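Local coordinates for protein D-glycero-D-manno-heptose 1-phosphate kinase (Bacteroides thetaiotaomicron, PDB 3K85) that probably uses ATP to phosphorylate a heptose sugar, as a small-molecule kinase of the GHMP family, at residues Gly288-Gly292 against Met304-Glu308; Ala35-Tyr40 against Met327-Ile332; Phe166-Tyr171 against Val182-Met187; Ala8-Leu12 against Gly112-Thr118; Lys158-Tyr162 against Met172-Gln176. All blocks are in the same frame, centred on the assembly; numbering follows the deposited sequence.

Contact 1. Residues Gly288-Gly292 against Met304-Glu308; sequences GAMAG and MFVVE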
# COMPACT_ATOMS: atom_id res chain seq x y z
N GLY A 288 -30.46 13.79 8.02
CA GLY A 288 -29.72 13.90 6.77
C GLY A 288 -28.20 14.02 6.82
O GLY A 288 -27.63 14.66 7.71
N ALA A 289 -27.56 13.38 5.84
CA ALA A 289 -26.11 13.37 5.66
C ALA A 289 -25.98 13.00 4.18
O ALA A 289 -26.89 13.28 3.40
CB ALA A 289 -25.47 12.31 6.53
N MSE A 290 -24.88 12.38 3.78
CA MSE A 290 -24.75 12.01 2.38
C MSE A 290 -25.09 10.55 2.14
O MSE A 290 -25.59 10.19 1.07
CB MSE A 290 -23.34 12.27 1.87
CG MSE A 290 -23.03 13.72 1.60
SE MSE A 290 -21.44 13.84 0.53
CE MSE A 290 -20.12 13.70 1.94
N ALA A 291 -24.82 9.72 3.13
CA ALA A 291 -25.09 8.29 3.04
C ALA A 291 -24.82 7.63 4.38
O ALA A 291 -24.18 8.21 5.26
CB ALA A 291 -24.22 7.66 1.96
N GLY A 292 -25.30 6.41 4.53
CA GLY A 292 -25.09 5.67 5.75
C GLY A 292 -24.93 4.20 5.42
O GLY A 292 -25.28 3.77 4.32
N MSE A 304 -22.56 3.85 9.98
CA MSE A 304 -21.42 4.62 9.50
C MSE A 304 -21.99 5.66 8.54
O MSE A 304 -22.58 5.32 7.52
CB MSE A 304 -20.44 3.71 8.77
CG MSE A 304 -19.17 4.40 8.30
SE MSE A 304 -17.95 3.15 7.45
CE MSE A 304 -18.62 3.27 5.64
N PHE A 305 -21.81 6.93 8.89
CA PHE A 305 -22.31 8.02 8.06
C PHE A 305 -21.19 8.80 7.38
O PHE A 305 -20.16 9.08 7.98
CB PHE A 305 -23.14 8.99 8.90
CG PHE A 305 -24.50 8.47 9.27
CD1 PHE A 305 -25.47 8.29 8.30
CD2 PHE A 305 -24.82 8.20 10.60
CE1 PHE A 305 -26.76 7.85 8.64
CE2 PHE A 305 -26.10 7.76 10.95
CZ PHE A 305 -27.07 7.59 9.97
N VAL A 306 -21.41 9.15 6.12
CA VAL A 306 -20.44 9.93 5.35
C VAL A 306 -21.06 11.31 5.10
O VAL A 306 -22.06 11.42 4.39
CB VAL A 306 -20.11 9.25 4.00
CG1 VAL A 306 -19.33 10.20 3.10
CG2 VAL A 306 -19.31 7.98 4.25
N VAL A 307 -20.45 12.35 5.66
CA VAL A 307 -20.97 13.70 5.51
C VAL A 307 -19.92 14.74 5.10
O VAL A 307 -18.72 14.55 5.29
CB VAL A 307 -21.65 14.16 6.82
CG1 VAL A 307 -20.63 14.21 7.94
CG2 VAL A 307 -22.31 15.52 6.63
N GLU A 308 -20.40 15.84 4.50
CA GLU A 308 -19.53 16.93 4.09
C GLU A 308 -18.90 17.45 5.37
O GLU A 308 -19.61 17.69 6.35
CB GLU A 308 -20.36 18.05 3.45
CG GLU A 308 -19.96 18.42 2.03
CD GLU A 308 -20.94 19.40 1.42
OE1 GLU A 308 -22.14 19.06 1.33
OE2 GLU A 308 -20.53 20.52 1.03
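The ring of F305 turns its edge to A291 O, with G292 CA nearby at an oblique angle, in a beta hairpin that carries a classic beta bulge at M290-A291, opposite V306. M290 N gives V306 O a bond of 3.0 Å, bent to 138°, while V306 N returns a straighter one to A291 O, also 3.0 Å. With CG anti to its own carbonyl carbon (chi1 -75°), F305 brings CD1 to 3.3 Å from A291 O, near the ring plane. Glycine suits position 292 because a side chain there would run into CE1 of this ring. An alanine in place of F305 would probably open a gap beside G292 and A289 and weaken the packing on V200 and L319. V306 points to the other face of the hairpin, where it and M304 pack on F254 and L258 of helix 251-264. Selenomethionine M290, long and flexible, bends at its third torsion and folds back across the partner chain. Its CE lies 3.8 Å from V306 CG1 and 3.3 Å from E308 N.

Contact 2. Residues Ala35-Tyr40 against Met327-Ile332; sequences ATINLY and MPFQFI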
# COMPACT_ATOMS: atom_id res chain seq x y z
N ALA A 35 -10.31 -0.81 7.03
CA ALA A 35 -9.26 0.00 7.64
C ALA A 35 -9.37 -0.02 9.14
O ALA A 35 -10.46 0.15 9.68
CB ALA A 35 -9.37 1.43 7.13
N THR A 36 -8.25 -0.21 9.82
CA THR A 36 -8.25 -0.24 11.27
C THR A 36 -8.39 1.18 11.84
O THR A 36 -8.03 2.16 11.20
CB THR A 36 -6.97 -0.88 11.79
OG1 THR A 36 -5.85 -0.33 11.10
CG2 THR A 36 -7.03 -2.39 11.57
N ILE A 37 -8.95 1.26 13.04
CA ILE A 37 -9.19 2.54 13.72
C ILE A 37 -8.61 2.54 15.14
O ILE A 37 -8.32 1.48 15.69
CB ILE A 37 -10.71 2.83 13.80
CG1 ILE A 37 -11.42 1.74 14.60
CG2 ILE A 37 -11.29 2.92 12.39
CD1 ILE A 37 -12.91 2.00 14.77
N ASN A 38 -8.47 3.73 15.73
CA ASN A 38 -7.88 3.86 17.06
C ASN A 38 -8.65 3.31 18.27
O ASN A 38 -8.53 3.86 19.38
CB ASN A 38 -7.50 5.32 17.33
CG ASN A 38 -8.67 6.26 17.20
OD1 ASN A 38 -9.78 5.86 16.83
ND2 ASN A 38 -8.44 7.53 17.50
N LEU A 39 -9.42 2.25 18.08
CA LEU A 39 -10.13 1.59 19.17
C LEU A 39 -9.46 0.22 19.25
O LEU A 39 -9.46 -0.52 18.27
CB LEU A 39 -11.63 1.47 18.86
CG LEU A 39 -12.47 2.68 19.28
CD1 LEU A 39 -11.74 3.98 18.95
CD2 LEU A 39 -13.81 2.64 18.58
N TYR A 40 -8.91 -0.11 20.41
CA TYR A 40 -8.15 -1.34 20.56
C TYR A 40 -8.59 -2.41 21.55
O TYR A 40 -9.57 -2.28 22.28
CB TYR A 40 -6.71 -0.96 20.92
CG TYR A 40 -6.07 0.07 20.02
CD1 TYR A 40 -5.26 -0.33 18.94
CD2 TYR A 40 -6.21 1.44 20.28
CE1 TYR A 40 -4.59 0.62 18.16
CE2 TYR A 40 -5.54 2.40 19.49
CZ TYR A 40 -4.73 1.97 18.43
OH TYR A 40 -4.04 2.89 17.67
N MSE A 327 -19.50 7.74 18.34
CA MSE A 327 -18.18 7.31 18.77
C MSE A 327 -17.07 7.95 17.94
O MSE A 327 -16.92 7.67 16.76
CB MSE A 327 -18.08 5.78 18.69
CG MSE A 327 -16.74 5.20 19.13
SE MSE A 327 -16.22 5.70 20.94
CE MSE A 327 -16.76 4.10 21.90
N PRO A 328 -16.30 8.86 18.56
CA PRO A 328 -15.21 9.53 17.86
C PRO A 328 -14.08 8.55 17.57
O PRO A 328 -13.74 7.70 18.41
CB PRO A 328 -14.80 10.63 18.84
CG PRO A 328 -15.05 9.98 20.16
CD PRO A 328 -16.39 9.33 19.95
N PHE A 329 -13.48 8.66 16.39
CA PHE A 329 -12.42 7.74 16.02
C PHE A 329 -11.43 8.39 15.07
O PHE A 329 -11.66 9.47 14.54
CB PHE A 329 -13.02 6.52 15.33
CG PHE A 329 -13.43 6.79 13.91
CD1 PHE A 329 -12.56 6.49 12.86
CD2 PHE A 329 -14.62 7.45 13.63
CE1 PHE A 329 -12.88 6.86 11.55
CE2 PHE A 329 -14.95 7.82 12.31
CZ PHE A 329 -14.08 7.53 11.28
N GLN A 330 -10.34 7.67 14.84
CA GLN A 330 -9.31 8.08 13.91
C GLN A 330 -8.77 6.78 13.30
O GLN A 330 -8.73 5.74 13.97
CB GLN A 330 -8.19 8.83 14.64
CG GLN A 330 -8.63 10.18 15.21
CD GLN A 330 -9.13 11.11 14.12
OE1 GLN A 330 -8.41 11.43 13.17
NE2 GLN A 330 -10.38 11.57 14.26
N PHE A 331 -8.38 6.84 12.04
CA PHE A 331 -7.82 5.68 11.37
C PHE A 331 -6.42 5.48 11.91
O PHE A 331 -5.71 6.45 12.17
CB PHE A 331 -7.76 5.93 9.86
CG PHE A 331 -9.10 5.89 9.20
CD1 PHE A 331 -9.79 4.68 9.09
CD2 PHE A 331 -9.66 7.04 8.67
CE1 PHE A 331 -11.03 4.63 8.47
CE2 PHE A 331 -10.90 7.00 8.05
CZ PHE A 331 -11.59 5.79 7.95
N ILE A 332 -6.02 4.23 12.09
CA ILE A 332 -4.68 3.96 12.59
C ILE A 332 -4.01 3.07 11.54
O ILE A 332 -4.62 2.12 11.06
CB ILE A 332 -4.73 3.28 14.00
CG1 ILE A 332 -3.32 3.07 14.54
CG2 ILE A 332 -5.46 1.97 13.92
CD1 ILE A 332 -2.55 4.38 14.76
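I37 and F331 face each other in a single backbone bridge, their CA atoms 4.2 Å apart, where two chains running 108° apart meet briefly. Here the connection between helix 309-320 and strand 337-340 lies against the corner at N38, where the chain of the GHMP kinase N-terminal sheet passes from strand 30-37 to strand 39-47. I332 N bonds to T36 O, and N38 N meets Q330 O at 2.7 Å almost head-on to the carbonyl. An asparagine fits the corner because its short amide turns back on the partner chain: CG sits between the backbone N and the carbonyl carbon (chi1 58°), and OD1 accepts from Q330 N at 2.7 Å, the donor standing above the plane of the amide carbonyl. Apolar side chains fill one side. A35 CB lies 3.8 Å from F331 CD1, and I37 CG2 is 3.8 Å from F329 CD1, the I37 and F329 side chains crossing at about a right angle. The F331 ring meets that of F169. On another side I332 CG1 lies near the ring plane of Y40, 3.2 Å from OH. T36 OG1 donates to I332 O at 2.7 Å and also takes a bond from G168 N.

Contact 3. Residues Phe166-Tyr171 against Val182-Met187; sequences FGGFNY and VNPLKM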
# COMPACT_ATOMS: atom_id res chain seq x y z
N PHE A 166 -2.76 -7.02 10.33
CA PHE A 166 -2.07 -6.21 9.33
C PHE A 166 -2.08 -4.71 9.58
O PHE A 166 -1.03 -4.08 9.48
CB PHE A 166 -2.61 -6.54 7.94
CG PHE A 166 -2.12 -7.85 7.40
CD1 PHE A 166 -1.03 -7.90 6.52
CD2 PHE A 166 -2.71 -9.05 7.79
CE1 PHE A 166 -0.54 -9.12 6.04
CE2 PHE A 166 -2.24 -10.28 7.32
CZ PHE A 166 -1.15 -10.31 6.44
N GLY A 167 -3.25 -4.14 9.89
CA GLY A 167 -3.34 -2.71 10.15
C GLY A 167 -3.38 -1.84 8.91
O GLY A 167 -2.94 -2.27 7.83
N GLY A 168 -3.90 -0.62 9.06
CA GLY A 168 -3.99 0.34 7.96
C GLY A 168 -5.17 0.13 7.02
O GLY A 168 -6.17 -0.48 7.39
N PHE A 169 -5.07 0.69 5.80
CA PHE A 169 -6.10 0.51 4.77
C PHE A 169 -5.65 -0.69 3.91
O PHE A 169 -4.60 -0.65 3.25
CB PHE A 169 -6.20 1.75 3.87
CG PHE A 169 -6.94 2.90 4.48
CD1 PHE A 169 -8.21 3.25 4.03
CD2 PHE A 169 -6.39 3.61 5.54
CE1 PHE A 169 -8.91 4.30 4.62
CE2 PHE A 169 -7.09 4.66 6.14
CZ PHE A 169 -8.35 5.00 5.68
N ASN A 170 -6.43 -1.76 3.94
CA ASN A 170 -6.11 -2.97 3.20
C ASN A 170 -7.18 -3.34 2.16
O ASN A 170 -8.37 -3.04 2.34
CB ASN A 170 -5.90 -4.14 4.18
CG ASN A 170 -4.64 -3.99 5.02
OD1 ASN A 170 -4.67 -4.10 6.25
ND2 ASN A 170 -3.51 -3.75 4.35
N TYR A 171 -6.74 -3.93 1.06
CA TYR A 171 -7.63 -4.40 0.00
C TYR A 171 -7.27 -5.87 0.00
O TYR A 171 -6.18 -6.25 -0.44
CB TYR A 171 -7.28 -3.77 -1.33
CG TYR A 171 -8.15 -4.19 -2.50
CD1 TYR A 171 -9.42 -3.66 -2.67
CD2 TYR A 171 -7.67 -5.08 -3.47
CE1 TYR A 171 -10.19 -3.98 -3.79
CE2 TYR A 171 -8.43 -5.41 -4.58
CZ TYR A 171 -9.69 -4.85 -4.73
OH TYR A 171 -10.47 -5.16 -5.82
N VAL A 182 -3.23 -9.93 0.94
CA VAL A 182 -3.47 -8.63 1.54
C VAL A 182 -2.63 -7.57 0.83
O VAL A 182 -1.40 -7.65 0.83
CB VAL A 182 -3.12 -8.63 3.04
CG1 VAL A 182 -3.36 -7.26 3.64
CG2 VAL A 182 -3.94 -9.69 3.76
N ASN A 183 -3.29 -6.63 0.18
CA ASN A 183 -2.59 -5.54 -0.51
C ASN A 183 -2.58 -4.37 0.48
O ASN A 183 -3.56 -3.63 0.58
CB ASN A 183 -3.34 -5.15 -1.79
CG ASN A 183 -3.36 -6.26 -2.81
OD1 ASN A 183 -2.39 -6.46 -3.54
ND2 ASN A 183 -4.46 -7.01 -2.87
N PRO A 184 -1.48 -4.21 1.24
CA PRO A 184 -1.38 -3.11 2.21
C PRO A 184 -1.29 -1.81 1.45
O PRO A 184 -0.29 -1.56 0.78
CB PRO A 184 -0.07 -3.41 2.95
CG PRO A 184 0.17 -4.89 2.70
CD PRO A 184 -0.27 -5.06 1.27
N LEU A 185 -2.31 -0.96 1.54
CA LEU A 185 -2.29 0.30 0.80
C LEU A 185 -1.74 1.52 1.55
O LEU A 185 -2.19 1.82 2.65
CB LEU A 185 -3.71 0.65 0.33
CG LEU A 185 -4.52 -0.35 -0.51
CD1 LEU A 185 -5.91 0.25 -0.76
CD2 LEU A 185 -3.81 -0.63 -1.83
N LYS A 186 -0.77 2.22 0.95
CA LYS A 186 -0.25 3.44 1.56
C LYS A 186 -1.31 4.50 1.28
O LYS A 186 -1.66 4.73 0.14
CB LYS A 186 1.05 3.92 0.88
CG LYS A 186 2.29 3.11 1.18
CD LYS A 186 3.56 3.94 0.94
CE LYS A 186 3.58 4.57 -0.45
NZ LYS A 186 4.92 5.12 -0.77
N MSE A 187 -1.84 5.13 2.32
CA MSE A 187 -2.84 6.16 2.08
C MSE A 187 -2.26 7.54 2.32
O MSE A 187 -1.73 7.81 3.40
CB MSE A 187 -4.06 5.93 2.97
CG MSE A 187 -4.94 4.76 2.55
SE MSE A 187 -5.88 5.01 0.84
CE MSE A 187 -7.12 6.38 1.38
O HOH W 1 -2.88 2.08 5.23
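The ring of F166 has V182 over one face, with CG2 almost above its centre, 4.0 Å from the centroid and 12° off the normal: a CH-pi contact. Over the F169 ring selenomethionine M187 lays CG, with CE above the same face toward the rim; the side chains run at about a right angle, and SE is in oblique Met-aromatic contact 4.7 Å from the centroid. A water in plane at the edge of this ring joins F169 N to L185 O. The Y171 ring has N183 ND2 at its edge. F169, Y171 and N183 belong to an antiparallel hairpin, strands 169-175 and 179-185. Y171 N bonds to N183 O, and L185 N reaches F169 O at 2.9 Å, nearly in line with the carbonyl. Y171 O is gripped twice, by N183 N at 3.0 Å and N183 ND2 at 3.1 Å, from opposite faces of its plane. Asparagine suits this place because ND2 also serves E173 while OD1 accepts from K243 of the second subunit. G167 and G168 turn the chain out of helix 159-166 with positive phi. Replacing F166 by an alanine would probably leave the V182 methyl without its ring face and Y138 without its edge-to-face partner. Around the hairpin, strand 30-37 flanks 169-175, F166 packs on helix 137-151, F169 and M187 on helix 189-197, Y171 on helix 230-246, and P184 on L247 of the second subunit.

Contact 4. Residues Ala8-Leu12 against Gly112-Thr118; sequences APLRL and GLGTSST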
# COMPACT_ATOMS: atom_id res chain seq x y z
N ALA A 8 -4.29 -4.54 19.67
CA ALA A 8 -4.69 -4.70 18.28
C ALA A 8 -5.85 -3.76 18.02
O ALA A 8 -6.69 -3.56 18.89
CB ALA A 8 -5.10 -6.15 18.00
N PRO A 9 -5.92 -3.18 16.82
CA PRO A 9 -7.01 -2.27 16.51
C PRO A 9 -8.25 -2.94 15.94
O PRO A 9 -8.20 -4.05 15.41
CB PRO A 9 -6.37 -1.31 15.52
CG PRO A 9 -5.51 -2.23 14.71
CD PRO A 9 -4.88 -3.13 15.78
N LEU A 10 -9.38 -2.25 16.07
CA LEU A 10 -10.65 -2.74 15.55
C LEU A 10 -10.67 -2.15 14.15
O LEU A 10 -9.73 -1.45 13.77
CB LEU A 10 -11.82 -2.21 16.38
CG LEU A 10 -11.89 -2.66 17.85
CD1 LEU A 10 -12.93 -1.83 18.58
CD2 LEU A 10 -12.23 -4.15 17.94
N ARG A 11 -11.71 -2.40 13.39
CA ARG A 11 -11.74 -1.90 12.03
C ARG A 11 -13.11 -1.49 11.54
O ARG A 11 -14.12 -1.84 12.13
CB ARG A 11 -11.16 -2.96 11.10
CG ARG A 11 -11.93 -4.28 11.12
CD ARG A 11 -13.24 -4.15 10.36
NE ARG A 11 -14.06 -5.35 10.43
CZ ARG A 11 -15.35 -5.34 10.75
NH1 ARG A 11 -15.95 -4.19 11.03
NH2 ARG A 11 -16.05 -6.47 10.77
N LEU A 12 -13.12 -0.74 10.45
CA LEU A 12 -14.34 -0.29 9.81
C LEU A 12 -14.41 -1.06 8.51
O LEU A 12 -13.42 -1.14 7.78
CB LEU A 12 -14.26 1.19 9.50
CG LEU A 12 -15.19 2.14 10.25
CD1 LEU A 12 -15.36 1.70 11.70
CD2 LEU A 12 -14.59 3.54 10.17
N GLY A 112 -19.69 -4.55 16.00
CA GLY A 112 -19.68 -4.70 14.56
C GLY A 112 -18.38 -4.13 14.03
O GLY A 112 -18.31 -3.63 12.91
N LEU A 113 -17.34 -4.23 14.86
CA LEU A 113 -16.02 -3.73 14.54
C LEU A 113 -15.00 -4.85 14.61
O LEU A 113 -13.80 -4.60 14.60
CB LEU A 113 -15.62 -2.63 15.53
CG LEU A 113 -16.56 -1.43 15.61
CD1 LEU A 113 -16.23 -0.62 16.85
CD2 LEU A 113 -16.41 -0.59 14.35
N GLY A 114 -15.50 -6.08 14.71
CA GLY A 114 -14.63 -7.25 14.81
C GLY A 114 -13.95 -7.41 16.16
O GLY A 114 -12.82 -7.90 16.22
N THR A 115 -14.64 -7.02 17.23
CA THR A 115 -14.09 -7.10 18.59
C THR A 115 -13.41 -8.41 18.92
O THR A 115 -12.26 -8.44 19.35
CB THR A 115 -15.17 -6.89 19.66
OG1 THR A 115 -15.72 -5.57 19.53
CG2 THR A 115 -14.56 -7.04 21.05
N SER A 116 -14.15 -9.50 18.73
CA SER A 116 -13.66 -10.84 19.02
C SER A 116 -12.36 -11.19 18.29
O SER A 116 -11.36 -11.57 18.90
CB SER A 116 -14.75 -11.85 18.68
OG SER A 116 -14.41 -13.15 19.13
N SER A 117 -12.37 -11.07 16.97
CA SER A 117 -11.18 -11.39 16.19
C SER A 117 -10.01 -10.49 16.59
O SER A 117 -8.87 -10.94 16.70
CB SER A 117 -11.49 -11.23 14.70
OG SER A 117 -12.61 -12.03 14.35
N THR A 118 -10.29 -9.21 16.82
CA THR A 118 -9.24 -8.29 17.22
C THR A 118 -8.61 -8.76 18.51
O THR A 118 -7.37 -8.79 18.63
CB THR A 118 -9.79 -6.87 17.39
OG1 THR A 118 -10.07 -6.31 16.10
CG2 THR A 118 -8.80 -5.98 18.11
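Three kinds of contact tie R11, L10 and their neighbours on strand 4-15 to the segment 112-118. Hydrogen bonds come first. R11 N gives L113 O a long but straight bond, 3.3 Å at 165°, and R11 NH1 reaches G112 O at 3.1 Å, from above the carbonyl plane. The guanidinium gets to G112 because CG sits between the backbone N and the carbonyl carbon (chi1 60°) and the chain then bends at its second torsion. At the other end, T118 OG1 lies 3.0 Å from P9 O and 3.2 Å from G114 O; its one proton could serve either.

Flat and charged groups form the second kind. The guanidinium of R11 lays one face over the peptide between L113 and G114, while NH2 makes a salt bridge to D160, which holds the plane in position.

The sequence GLGTSST fits the glycine-rich phosphate-binding loop of GHMP kinases, which runs into the start of a helix, here 115-131. G114 occupies the N-cap with positive phi, and G112 has backbone angles that would jam a side chain against the preceding carbonyl, so glycine suits both sites.

Apolar packing completes the account. L10 and L113 cross at about a right angle, CB to CB 3.9 Å, and L10 CD2 presses on T115 CA at 3.5 Å, under the first turn of the helix. L12 runs alongside L113, with CD1 3.7 Å from CD2 of L113. T118, small and branched, turns CG2 to within 3.7 Å of A8 CB.

Contact 5. Residues Lys158-Tyr162 against Met172-Gln176; sequences KQDQY and MEFLQ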
# COMPACT_ATOMS: atom_id res chain seq x y z
N LYS A 158 -13.67 -13.54 7.29
CA LYS A 158 -12.23 -13.60 7.49
C LYS A 158 -11.57 -12.23 7.57
O LYS A 158 -10.47 -12.08 8.10
CB LYS A 158 -11.58 -14.39 6.35
CG LYS A 158 -12.28 -15.70 6.00
CD LYS A 158 -11.70 -16.30 4.72
CE LYS A 158 -12.50 -17.53 4.25
NZ LYS A 158 -13.86 -17.19 3.73
N GLN A 159 -12.24 -11.21 7.05
CA GLN A 159 -11.66 -9.88 7.05
C GLN A 159 -11.16 -9.38 8.41
O GLN A 159 -10.08 -8.77 8.48
CB GLN A 159 -12.63 -8.87 6.42
CG GLN A 159 -13.85 -8.53 7.26
CD GLN A 159 -14.53 -7.28 6.76
OE1 GLN A 159 -13.87 -6.26 6.54
NE2 GLN A 159 -15.84 -7.34 6.57
N ASP A 160 -11.92 -9.65 9.47
CA ASP A 160 -11.57 -9.23 10.83
C ASP A 160 -10.21 -9.69 11.33
O ASP A 160 -9.45 -8.90 11.87
CB ASP A 160 -12.63 -9.69 11.83
CG ASP A 160 -13.99 -9.09 11.55
OD1 ASP A 160 -14.12 -8.31 10.57
OD2 ASP A 160 -14.93 -9.40 12.31
N GLN A 161 -9.91 -10.97 11.19
CA GLN A 161 -8.62 -11.45 11.67
C GLN A 161 -7.45 -10.76 10.96
O GLN A 161 -6.48 -10.35 11.60
CB GLN A 161 -8.50 -12.97 11.49
CG GLN A 161 -9.35 -13.81 12.45
CD GLN A 161 -10.79 -13.95 12.01
OE1 GLN A 161 -11.26 -13.26 11.11
NE2 GLN A 161 -11.51 -14.87 12.65
N TYR A 162 -7.56 -10.64 9.65
CA TYR A 162 -6.49 -10.04 8.86
C TYR A 162 -6.33 -8.54 9.11
O TYR A 162 -5.20 -8.04 9.14
CB TYR A 162 -6.73 -10.32 7.37
CG TYR A 162 -6.43 -11.75 6.98
CD1 TYR A 162 -5.15 -12.12 6.55
CD2 TYR A 162 -7.39 -12.75 7.12
CE1 TYR A 162 -4.84 -13.45 6.28
CE2 TYR A 162 -7.08 -14.09 6.85
CZ TYR A 162 -5.80 -14.43 6.43
OH TYR A 162 -5.46 -15.75 6.23
N MSE A 172 -8.16 -6.69 0.54
CA MSE A 172 -7.91 -8.12 0.67
C MSE A 172 -8.62 -8.95 -0.37
O MSE A 172 -9.78 -8.71 -0.72
CB MSE A 172 -8.34 -8.58 2.06
CG MSE A 172 -8.00 -7.59 3.16
SE MSE A 172 -8.41 -8.19 4.95
CE MSE A 172 -6.80 -7.53 5.85
N GLU A 173 -7.90 -9.95 -0.88
CA GLU A 173 -8.45 -10.85 -1.88
C GLU A 173 -8.59 -12.20 -1.21
O GLU A 173 -7.60 -12.83 -0.84
CB GLU A 173 -7.50 -10.93 -3.08
CG GLU A 173 -7.52 -9.68 -3.94
CD GLU A 173 -6.43 -9.66 -5.00
OE1 GLU A 173 -5.28 -9.29 -4.68
OE2 GLU A 173 -6.73 -10.01 -6.17
N PHE A 174 -9.83 -12.62 -1.00
CA PHE A 174 -10.13 -13.90 -0.39
C PHE A 174 -10.51 -14.77 -1.58
O PHE A 174 -11.68 -14.90 -1.95
CB PHE A 174 -11.28 -13.76 0.60
CG PHE A 174 -10.93 -12.91 1.79
CD1 PHE A 174 -10.13 -13.43 2.81
CD2 PHE A 174 -11.35 -11.59 1.87
CE1 PHE A 174 -9.75 -12.64 3.89
CE2 PHE A 174 -10.97 -10.79 2.95
CZ PHE A 174 -10.17 -11.31 3.96
N LEU A 175 -9.47 -15.33 -2.18
CA LEU A 175 -9.58 -16.16 -3.36
C LEU A 175 -10.26 -17.50 -3.15
O LEU A 175 -10.45 -17.95 -2.02
CB LEU A 175 -8.18 -16.36 -3.94
CG LEU A 175 -7.47 -15.02 -4.17
CD1 LEU A 175 -5.99 -15.24 -4.44
CD2 LEU A 175 -8.14 -14.28 -5.33
N GLN A 176 -10.64 -18.11 -4.27
CA GLN A 176 -11.28 -19.42 -4.26
C GLN A 176 -10.23 -20.38 -3.71
O GLN A 176 -9.03 -20.06 -3.76
CB GLN A 176 -11.66 -19.80 -5.70
CG GLN A 176 -12.59 -18.78 -6.36
CD GLN A 176 -12.48 -18.77 -7.87
OE1 GLN A 176 -11.48 -18.32 -8.43
NE2 GLN A 176 -13.52 -19.27 -8.54
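Y162 and F174 each hold CG anti to their own carbonyl carbon (chi1 -74° and -67°), and these turns send the two side chains past each other in opposite directions between helix and sheet. This is helix-on-sheet packing within the N-terminal part of the GHMP kinase fold: the first turn of helix 159-166 lies against strand 169-175. The rings form an offset edge-to-face pair, F174 turning its edge toward the face of Y162, with centroids 5.9 Å apart and planes at 73°. Flat, bulky residues suit the gap, because the backbones stay well apart here: even the nearest CA atoms, those of Q159 and M172, are 7.6 Å from each other. K158 adds its aliphatic part. Its CB comes to 3.5 Å from F174 CE1 and its CD to 3.8 Å from F174 CD1, while the ammonium goes on to D20 O and to the hydroxyls of S22 and S25. A lysine thus serves both an apolar and a polar neighbourhood. The selenomethionine M172 points toward the helix, SE 3.9 Å from Q159 O. I32 and V180, on the neighbouring strands, also touch F174. The outermost atom of that ring, CZ, lies 3.7 Å from Q159 CA.

In the fold
Contacts 2 to 5 reach one large mixed sheet, whereas contact 1 belongs to the separate three-stranded sheet, its centre 22 Å from that of contact 4; the two still touch, M304 SE lying 4.1 Å from L12 CG. Contacts 2 and 4 have centres 10 Å apart and are joined by backbone hydrogen bonds, A35 O accepting from L12 N at 2.9 Å. Contact 3 meets contact 2 where A35 CB packs 3.7 Å from G168 O, and it shares strand 169-175 with contact 5. Contact 5 adjoins contact 4 at D160, whose CB is 3.4 Å from S117 OG. By analogy with other GHMP kinases, the nucleotide phosphates probably bind at the glycine-rich loop of contact 4.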